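Local coordinates for apaG protein (Shewanella oneidensis, PDB 1TZA) that is of unknown function but belongs to the ApaG family, whose single domain is built of antiparallel beta strands in an immunoglobulin-like (E-set) arrangement, at residues E15-Q20 and L29-I34. Sequence-based numbering, arbitrary orientation.
Sequences EYIEQQ and LFSYTI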
ATOM      1  N   GLU A  15       5.808  -6.944  -3.048  1.00  8.66           N
ATOM      2  CA  GLU A  15       5.646  -6.307  -4.342  1.00  8.61           C
ATOM      3  C   GLU A  15       5.946  -4.809  -4.292  1.00  7.11           C
ATOM      4  O   GLU A  15       5.534  -4.106  -3.353  1.00  5.21           O
ATOM      5  CB  GLU A  15       4.218  -6.535  -4.813  1.00 11.58           C
ATOM      6  CG  GLU A  15       3.919  -6.061  -6.211  1.00 17.32           C
ATOM      7  CD  GLU A  15       2.470  -6.294  -6.564  1.00 19.68           C
ATOM      8  OE1 GLU A  15       2.019  -7.457  -6.465  1.00 23.68           O
ATOM      9  OE2 GLU A  15       1.781  -5.321  -6.930  1.00 22.93           O
ATOM     10  N   TYR A  16       6.681  -4.324  -5.287  1.00  4.66           N
ATOM     11  CA  TYR A  16       7.000  -2.909  -5.341  1.00  4.05           C
ATOM     12  C   TYR A  16       5.795  -2.254  -5.972  1.00  4.34           C
ATOM     13  O   TYR A  16       5.442  -2.553  -7.114  1.00  4.91           O
ATOM     14  CB  TYR A  16       8.238  -2.650  -6.195  1.00  6.12           C
ATOM     15  CG  TYR A  16       8.490  -1.181  -6.447  1.00  6.09           C
ATOM     16  CD1 TYR A  16       8.547  -0.273  -5.393  1.00  5.84           C
ATOM     17  CD2 TYR A  16       8.684  -0.698  -7.742  1.00  8.38           C
ATOM     18  CE1 TYR A  16       8.789   1.085  -5.615  1.00  6.70           C
ATOM     19  CE2 TYR A  16       8.930   0.661  -7.979  1.00  6.61           C
ATOM     20  CZ  TYR A  16       8.979   1.545  -6.908  1.00  6.83           C
ATOM     21  OH  TYR A  16       9.204   2.884  -7.127  1.00  8.33           O
ATOM     22  N   ILE A  17       5.153  -1.362  -5.236  1.00  1.92           N
ATOM     23  CA  ILE A  17       3.976  -0.713  -5.768  1.00  2.94           C
ATOM     24  C   ILE A  17       4.260   0.540  -6.584  1.00  2.66           C
ATOM     25  O   ILE A  17       4.038   0.557  -7.791  1.00  2.16           O
ATOM     26  CB  ILE A  17       2.987  -0.383  -4.638  1.00  2.96           C
ATOM     27  CG1 ILE A  17       2.697  -1.656  -3.836  1.00  2.34           C
ATOM     28  CG2 ILE A  17       1.702   0.182  -5.216  1.00  2.16           C
ATOM     29  CD1 ILE A  17       2.212  -2.835  -4.697  1.00  1.00           C
ATOM     30  N   GLU A  18       4.787   1.577  -5.944  1.00  3.72           N
ATOM     31  CA  GLU A  18       5.014   2.818  -6.666  1.00  3.99           C
ATOM     32  C   GLU A  18       6.022   3.717  -5.977  1.00  5.51           C
ATOM     33  O   GLU A  18       6.221   3.634  -4.763  1.00  7.46           O
ATOM     34  CB  GLU A  18       3.669   3.536  -6.790  1.00  2.60           C
ATOM     35  CG  GLU A  18       3.643   4.807  -7.614  1.00  3.67           C
ATOM     36  CD  GLU A  18       2.260   5.427  -7.627  1.00  2.47           C
ATOM     37  OE1 GLU A  18       1.783   5.850  -6.549  1.00  1.00           O
ATOM     38  OE2 GLU A  18       1.643   5.480  -8.707  1.00  3.51           O
ATOM     39  N   GLN A  19       6.665   4.571  -6.762  1.00  6.65           N
ATOM     40  CA  GLN A  19       7.635   5.517  -6.224  1.00  9.48           C
ATOM     41  C   GLN A  19       6.847   6.693  -5.633  1.00 10.07           C
ATOM     42  O   GLN A  19       5.890   7.172  -6.242  1.00 10.50           O
ATOM     43  CB  GLN A  19       8.547   6.014  -7.345  1.00  9.84           C
ATOM     44  CG  GLN A  19       9.890   6.564  -6.884  1.00 14.35           C
ATOM     45  CD  GLN A  19      10.778   6.984  -8.045  1.00 15.09           C
ATOM     46  OE1 GLN A  19      10.575   8.038  -8.654  1.00 17.44           O
ATOM     47  NE2 GLN A  19      11.760   6.151  -8.368  1.00 15.79           N
ATOM     48  N   GLN A  20       7.236   7.152  -4.448  1.00  9.83           N
ATOM     49  CA  GLN A  20       6.547   8.277  -3.823  1.00 10.33           C
ATOM     50  C   GLN A  20       7.532   9.405  -3.570  1.00 11.80           C
ATOM     51  O   GLN A  20       7.292  10.267  -2.724  1.00 13.46           O
ATOM     52  CB  GLN A  20       5.921   7.854  -2.491  1.00  7.87           C
ATOM     53  CG  GLN A  20       5.008   6.660  -2.607  1.00  7.90           C
ATOM     54  CD  GLN A  20       3.944   6.856  -3.661  1.00  9.30           C
ATOM     55  OE1 GLN A  20       3.436   5.890  -4.235  1.00  9.47           O
ATOM     56  NE2 GLN A  20       3.597   8.111  -3.923  1.00  8.85           N
ATOM     57  N   LEU A  29       7.147   2.797  -2.197  1.00  5.22           N
ATOM     58  CA  LEU A  29       6.022   2.097  -1.580  1.00  4.18           C
ATOM     59  C   LEU A  29       5.981   0.610  -1.935  1.00  3.58           C
ATOM     60  O   LEU A  29       5.911   0.233  -3.106  1.00  2.15           O
ATOM     61  CB  LEU A  29       4.689   2.750  -1.976  1.00  1.25           C
ATOM     62  CG  LEU A  29       3.426   1.993  -1.517  1.00  4.44           C
ATOM     63  CD1 LEU A  29       3.343   2.001   0.018  1.00  3.82           C
ATOM     64  CD2 LEU A  29       2.175   2.633  -2.107  1.00  1.00           C
ATOM     65  N   PHE A  30       6.016  -0.225  -0.904  1.00  3.26           N
ATOM     66  CA  PHE A  30       5.977  -1.673  -1.066  1.00  4.16           C
ATOM     67  C   PHE A  30       4.752  -2.247  -0.374  1.00  2.99           C
ATOM     68  O   PHE A  30       4.245  -1.682   0.587  1.00  4.59           O
ATOM     69  CB  PHE A  30       7.207  -2.321  -0.419  1.00  3.05           C
ATOM     70  CG  PHE A  30       8.478  -2.150  -1.202  1.00  8.37           C
ATOM     71  CD1 PHE A  30       8.777  -3.010  -2.265  1.00  7.98           C
ATOM     72  CD2 PHE A  30       9.398  -1.155  -0.857  1.00  4.72           C
ATOM     73  CE1 PHE A  30       9.981  -2.884  -2.971  1.00  8.27           C
ATOM     74  CE2 PHE A  30      10.601  -1.019  -1.556  1.00  5.52           C
ATOM     75  CZ  PHE A  30      10.894  -1.888  -2.614  1.00  4.59           C
ATOM     76  N   SER A  31       4.279  -3.377  -0.869  1.00  2.82           N
ATOM     77  CA  SER A  31       3.174  -4.058  -0.231  1.00  3.56           C
ATOM     78  C   SER A  31       3.741  -5.417   0.138  1.00  6.38           C
ATOM     79  O   SER A  31       4.667  -5.912  -0.523  1.00  4.38           O
ATOM     80  CB  SER A  31       1.995  -4.260  -1.190  1.00  4.16           C
ATOM     81  OG  SER A  31       2.292  -5.219  -2.196  1.00  4.07           O
ATOM     82  N   TYR A  32       3.219  -5.997   1.215  1.00  7.21           N
ATOM     83  CA  TYR A  32       3.621  -7.333   1.622  1.00  9.46           C
ATOM     84  C   TYR A  32       2.364  -8.099   2.030  1.00 10.31           C
ATOM     85  O   TYR A  32       1.465  -7.552   2.679  1.00 11.15           O
ATOM     86  CB  TYR A  32       4.665  -7.303   2.758  1.00  8.61           C
ATOM     87  CG  TYR A  32       4.270  -6.556   4.012  1.00  6.12           C
ATOM     88  CD1 TYR A  32       3.372  -7.101   4.922  1.00  4.77           C
ATOM     89  CD2 TYR A  32       4.823  -5.311   4.296  1.00  5.30           C
ATOM     90  CE1 TYR A  32       3.035  -6.425   6.091  1.00  5.16           C
ATOM     91  CE2 TYR A  32       4.502  -4.629   5.447  1.00  3.32           C
ATOM     92  CZ  TYR A  32       3.606  -5.189   6.347  1.00  6.40           C
ATOM     93  OH  TYR A  32       3.290  -4.511   7.499  1.00  6.68           O
ATOM     94  N   THR A  33       2.294  -9.353   1.595  1.00 10.86           N
ATOM     95  CA  THR A  33       1.162 -10.222   1.893  1.00  9.00           C
ATOM     96  C   THR A  33       1.671 -11.364   2.759  1.00  9.44           C
ATOM     97  O   THR A  33       2.440 -12.212   2.305  1.00  9.62           O
ATOM     98  CB  THR A  33       0.539 -10.778   0.598  1.00  9.09           C
ATOM     99  OG1 THR A  33       0.089  -9.688  -0.220  1.00  6.74           O
ATOM    100  CG2 THR A  33      -0.650 -11.689   0.923  1.00  8.82           C
ATOM    101  N   ILE A  34       1.247 -11.361   4.017  1.00  9.42           N
ATOM    102  CA  ILE A  34       1.665 -12.359   4.984  1.00  9.30           C
ATOM    103  C   ILE A  34       0.623 -13.464   5.107  1.00  9.42           C
ATOM    104  O   ILE A  34      -0.579 -13.206   5.101  1.00  9.57           O
ATOM    105  CB  ILE A  34       1.857 -11.726   6.395  1.00 10.33           C
ATOM    106  CG1 ILE A  34       2.627 -10.404   6.292  1.00 11.17           C
ATOM    107  CG2 ILE A  34       2.610 -12.689   7.312  1.00  9.35           C
ATOM    108  CD1 ILE A  34       4.073 -10.532   5.879  1.00 10.01           C
TER
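Tyr16 and Phe30 face each other as a non-hydrogen-bonded antiparallel pair, and the Phe30 side chain can be followed outward from its backbone. Phe30 CB lies 3.8 Å from Glu15 O. With CG anti to its own carbonyl carbon (chi1 -75°), the ring starts beside the backbone N; CG and CD1 also lie by Glu15 O, which sits near the root of the ring, oblique to it. Phe30 CD1 then meets Tyr16 CA at 3.6 Å, Phe30 CE1 reaches Tyr16 CB at 3.7 Å, and CZ, at the tip, comes near Tyr16 CD1, which lies over one face of the Phe30 ring toward its rim. The ring planes are inclined at 54°, an oblique pairing. An alanine at Phe30 would probably leave Tyr16 CA, CB and CD1 without this aromatic partner and open a gap beside the tyrosine ring.

On the other face of the sheet, Ile17 projects its branches over Leu29 and Ser31: Ile17 CB packs 3.9 Å from Leu29 CG, CG2 touches Leu29 CD2, and CD1 approaches Ser31 OG. Here the strands form a classic beta bulge, in which Ile17 and Glu18 both oppose Leu29. Leu29 O accepts a bond from Ile17 N (2.8 Å) and a weak one from Glu18 N (3.3 Å), so one carbonyl holds two successive amides, while Leu29 N returns a bond to Glu18 O. Before the bulge, Glu15 and Ser31 exchange both backbone bonds, the straighter running from Ser31 N to Glu15 O with 167° at the hydrogen.

The segments belong to the hairpin of strands 8-19 and 28-38; strand 79-89 flanks the latter on its other edge, with a backbone hydrogen bond between Phe30 and Thr87. Glu18 turns its carboxylate to Ser85 OG and Val69 N of the second subunit, placing the bulge at the dimer interface, while Tyr16 packs against Thr121 and Pro122 after strand 109-120.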